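Long-range contact in putative pore-forming toxin (Bacteroides vulgatus ATCC 8482, PDB 3KOG), which is of unknown function but is probably a pore-forming toxin, built largely of long beta strands: residues Y194-K199 and A209-D214. Residues are numbered along the deposited sequence; the frame is centred on the assembly and turned at random.
Sequences YQIIEK and ASFTVD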
ATOM      1  N   TYR A 194      12.522  11.742   4.382  1.00  8.75           N
ATOM      2  CA  TYR A 194      13.655  11.008   3.895  1.00  8.32           C
ATOM      3  C   TYR A 194      14.904  11.868   3.965  1.00  9.47           C
ATOM      4  O   TYR A 194      14.858  13.080   3.727  1.00  8.67           O
ATOM      5  CB  TYR A 194      13.482  10.598   2.419  1.00  8.63           C
ATOM      6  CG  TYR A 194      12.375   9.614   2.134  1.00  7.42           C
ATOM      7  CD1 TYR A 194      11.072  10.035   1.984  1.00  8.38           C
ATOM      8  CD2 TYR A 194      12.612   8.222   2.135  1.00  8.89           C
ATOM      9  CE1 TYR A 194      10.051   9.113   1.748  1.00  8.28           C
ATOM     10  CE2 TYR A 194      11.573   7.334   1.920  1.00  9.43           C
ATOM     11  CZ  TYR A 194      10.310   7.797   1.731  1.00  9.18           C
ATOM     12  OH  TYR A 194       9.261   6.893   1.531  1.00 12.25           O
ATOM     13  N   GLN A 195      16.045  11.223   4.209  1.00  9.91           N
ATOM     14  CA  GLN A 195      17.336  11.844   3.929  1.00 10.71           C
ATOM     15  C   GLN A 195      18.010  11.090   2.791  1.00 12.02           C
ATOM     16  O   GLN A 195      17.899   9.828   2.667  1.00 14.31           O
ATOM     17  CB  GLN A 195      18.263  11.802   5.137  1.00 11.04           C
ATOM     18  CG  GLN A 195      17.871  12.717   6.249  1.00 13.59           C
ATOM     19  CD  GLN A 195      18.985  12.801   7.273  1.00 16.94           C
ATOM     20  OE1 GLN A 195      19.502  11.792   7.704  1.00 21.19           O
ATOM     21  NE2 GLN A 195      19.379  13.994   7.626  1.00 20.72           N
ATOM     22  N   ILE A 196      18.710  11.854   1.970  1.00 12.13           N
ATOM     23  CA  ILE A 196      19.575  11.293   0.964  1.00 12.81           C
ATOM     24  C   ILE A 196      20.965  11.296   1.580  1.00 11.74           C
ATOM     25  O   ILE A 196      21.426  12.325   2.045  1.00 12.01           O
ATOM     26  CB  ILE A 196      19.529  12.087  -0.328  1.00 12.47           C
ATOM     27  CG1 ILE A 196      18.117  11.946  -0.920  1.00 14.87           C
ATOM     28  CG2 ILE A 196      20.631  11.559  -1.294  1.00 12.62           C
ATOM     29  CD1 ILE A 196      17.807  12.866  -2.042  1.00 13.76           C
ATOM     30  N   ILE A 197      21.602  10.134   1.609  1.00 12.44           N
ATOM     31  CA  ILE A 197      22.863   9.939   2.335  1.00 12.41           C
ATOM     32  C   ILE A 197      23.942   9.339   1.425  1.00 13.39           C
ATOM     33  O   ILE A 197      23.671   8.494   0.592  1.00 12.78           O
ATOM     34  CB  ILE A 197      22.684   9.025   3.571  1.00 12.47           C
ATOM     35  CG1 ILE A 197      21.619   9.591   4.489  1.00 13.42           C
ATOM     36  CG2 ILE A 197      24.049   8.871   4.343  1.00 13.07           C
ATOM     37  CD1 ILE A 197      21.171   8.614   5.547  1.00 15.38           C
ATOM     38  N   GLU A 198      25.168   9.814   1.581  1.00 13.36           N
ATOM     39  CA  GLU A 198      26.291   9.325   0.780  1.00 14.89           C
ATOM     40  C   GLU A 198      26.597   7.858   1.057  1.00 15.99           C
ATOM     41  O   GLU A 198      26.611   7.441   2.202  1.00 14.54           O
ATOM     42  CB  GLU A 198      27.506  10.156   1.101  1.00 14.18           C
ATOM     43  CG  GLU A 198      27.381  11.607   0.639  1.00 14.79           C
ATOM     44  CD  GLU A 198      28.518  12.456   1.129  1.00 13.76           C
ATOM     45  OE1 GLU A 198      29.156  12.072   2.132  1.00 12.30           O
ATOM     46  OE2 GLU A 198      28.767  13.512   0.534  1.00 17.23           O
ATOM     47  N   LYS A 199      26.770   7.067  -0.003  1.00 18.92           N
ATOM     48  CA  LYS A 199      27.319   5.715   0.153  1.00 21.03           C
ATOM     49  C   LYS A 199      28.812   5.884   0.448  1.00 23.65           C
ATOM     50  O   LYS A 199      29.456   6.743  -0.149  1.00 24.17           O
ATOM     51  CB  LYS A 199      27.126   4.881  -1.115  1.00 21.04           C
ATOM     52  CG  LYS A 199      25.658   4.582  -1.452  1.00 20.78           C
ATOM     53  CD  LYS A 199      25.524   3.335  -2.319  1.00 21.42           C
ATOM     54  CE  LYS A 199      24.069   2.925  -2.428  1.00 22.23           C
ATOM     55  NZ  LYS A 199      23.850   1.494  -2.800  1.00 22.39           N
ATOM     56  N   ALA A 209      20.795  15.831   1.745  1.00 13.78           N
ATOM     57  CA  ALA A 209      19.505  16.479   1.504  1.00 13.96           C
ATOM     58  C   ALA A 209      18.383  15.799   2.327  1.00 12.83           C
ATOM     59  O   ALA A 209      18.500  14.629   2.712  1.00 12.26           O
ATOM     60  CB  ALA A 209      19.175  16.389   0.006  1.00 14.46           C
ATOM     61  N   SER A 210      17.294  16.543   2.555  1.00 12.01           N
ATOM     62  CA  SER A 210      16.104  16.014   3.240  0.60 11.62           C
ATOM     63  C   SER A 210      14.861  16.448   2.474  1.00 10.77           C
ATOM     64  O   SER A 210      14.785  17.568   1.995  1.00  9.55           O
ATOM     65  CB  SER A 210      16.023  16.553   4.665  0.60 11.99           C
ATOM     66  OG  SER A 210      14.859  16.066   5.272  0.60 12.44           O
ATOM     67  N   PHE A 211      13.903  15.564   2.351  1.00  9.77           N
ATOM     68  CA  PHE A 211      12.646  15.902   1.674  1.00  9.55           C
ATOM     69  C   PHE A 211      11.505  15.134   2.309  1.00 10.06           C
ATOM     70  O   PHE A 211      11.728  14.085   2.984  1.00  8.82           O
ATOM     71  CB  PHE A 211      12.746  15.666   0.170  1.00  8.73           C
ATOM     72  CG  PHE A 211      12.968  14.211  -0.226  1.00  7.84           C
ATOM     73  CD1 PHE A 211      14.225  13.661  -0.175  1.00  8.74           C
ATOM     74  CD2 PHE A 211      11.922  13.451  -0.668  1.00  8.75           C
ATOM     75  CE1 PHE A 211      14.456  12.336  -0.538  1.00  9.33           C
ATOM     76  CE2 PHE A 211      12.124  12.136  -1.054  1.00 10.40           C
ATOM     77  CZ  PHE A 211      13.405  11.588  -0.986  1.00  9.54           C
ATOM     78  N   THR A 212      10.292  15.684   2.150  1.00  9.63           N
ATOM     79  CA  THR A 212       9.110  15.103   2.765  1.00 10.64           C
ATOM     80  C   THR A 212       8.108  14.717   1.685  1.00 10.56           C
ATOM     81  O   THR A 212       7.841  15.493   0.764  1.00  9.76           O
ATOM     82  CB  THR A 212       8.473  16.091   3.764  1.00 11.16           C
ATOM     83  OG1 THR A 212       9.443  16.430   4.777  1.00  9.69           O
ATOM     84  CG2 THR A 212       7.200  15.461   4.409  1.00  8.57           C
ATOM     85  N   VAL A 213       7.559  13.522   1.820  1.00 10.93           N
ATOM     86  CA  VAL A 213       6.633  12.963   0.839  1.00 10.81           C
ATOM     87  C   VAL A 213       5.248  12.642   1.414  1.00 10.59           C
ATOM     88  O   VAL A 213       5.145  11.945   2.434  1.00  9.29           O
ATOM     89  CB  VAL A 213       7.186  11.687   0.275  1.00 10.73           C
ATOM     90  CG1 VAL A 213       6.249  11.145  -0.819  1.00  7.98           C
ATOM     91  CG2 VAL A 213       8.650  11.931  -0.240  1.00  9.29           C
ATOM     92  N   ASP A 214       4.201  13.084   0.726  1.00  9.52           N
ATOM     93  CA  ASP A 214       2.878  12.562   1.003  1.00 10.98           C
ATOM     94  C   ASP A 214       2.563  11.481  -0.010  1.00 11.11           C
ATOM     95  O   ASP A 214       2.645  11.697  -1.221  1.00 10.36           O
ATOM     96  CB  ASP A 214       1.782  13.641   0.910  1.00 11.61           C
ATOM     97  CG  ASP A 214       1.706  14.542   2.132  1.00 14.98           C
ATOM     98  OD1 ASP A 214       2.319  14.272   3.205  1.00 18.08           O
ATOM     99  OD2 ASP A 214       0.935  15.505   2.027  1.00 15.26           O
TER
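F211 reaches across to Y194 and lays one face of its phenyl ring against Y194 CB. CG of F211 sits between its own backbone N and carbonyl carbon (chi1 64°), and the ring tip comes close to the partner strand, CZ 3.5 Å from Y194 CB. That methylene stands over the ring face, toward the rim, as a CH-pi contact, 3.8 Å from the ring centroid. The two aromatic planes are nearly parallel, at 15°, yet offset with little face shared, their centroids 5.3 Å apart; the phenol runs on instead to V213, whose CG2 lies 3.7 Å from Y194 CE1. I196 crosses F211 at about a right angle and meets the phenyl edge, CG1 3.7 Å from F211 CE1. In the backbone, Y194 and F211 form an antiparallel hydrogen-bonded pair: Y194 N to F211 O is 2.8 Å and almost straight (177°), and F211 N returns a 3.0 Å bond to Y194 O. Large apolar side chains suit I196 and F211 because helix 150-158 packs on them, I152, I155 and I156 on I196 and I156 on F211; Y159, just after that helix, meets both rings. The contact belongs to the hairpin of strands 179-198 and 207-225, flanked by strand 98-120 beside Y194 and strand 126-143 beside V213.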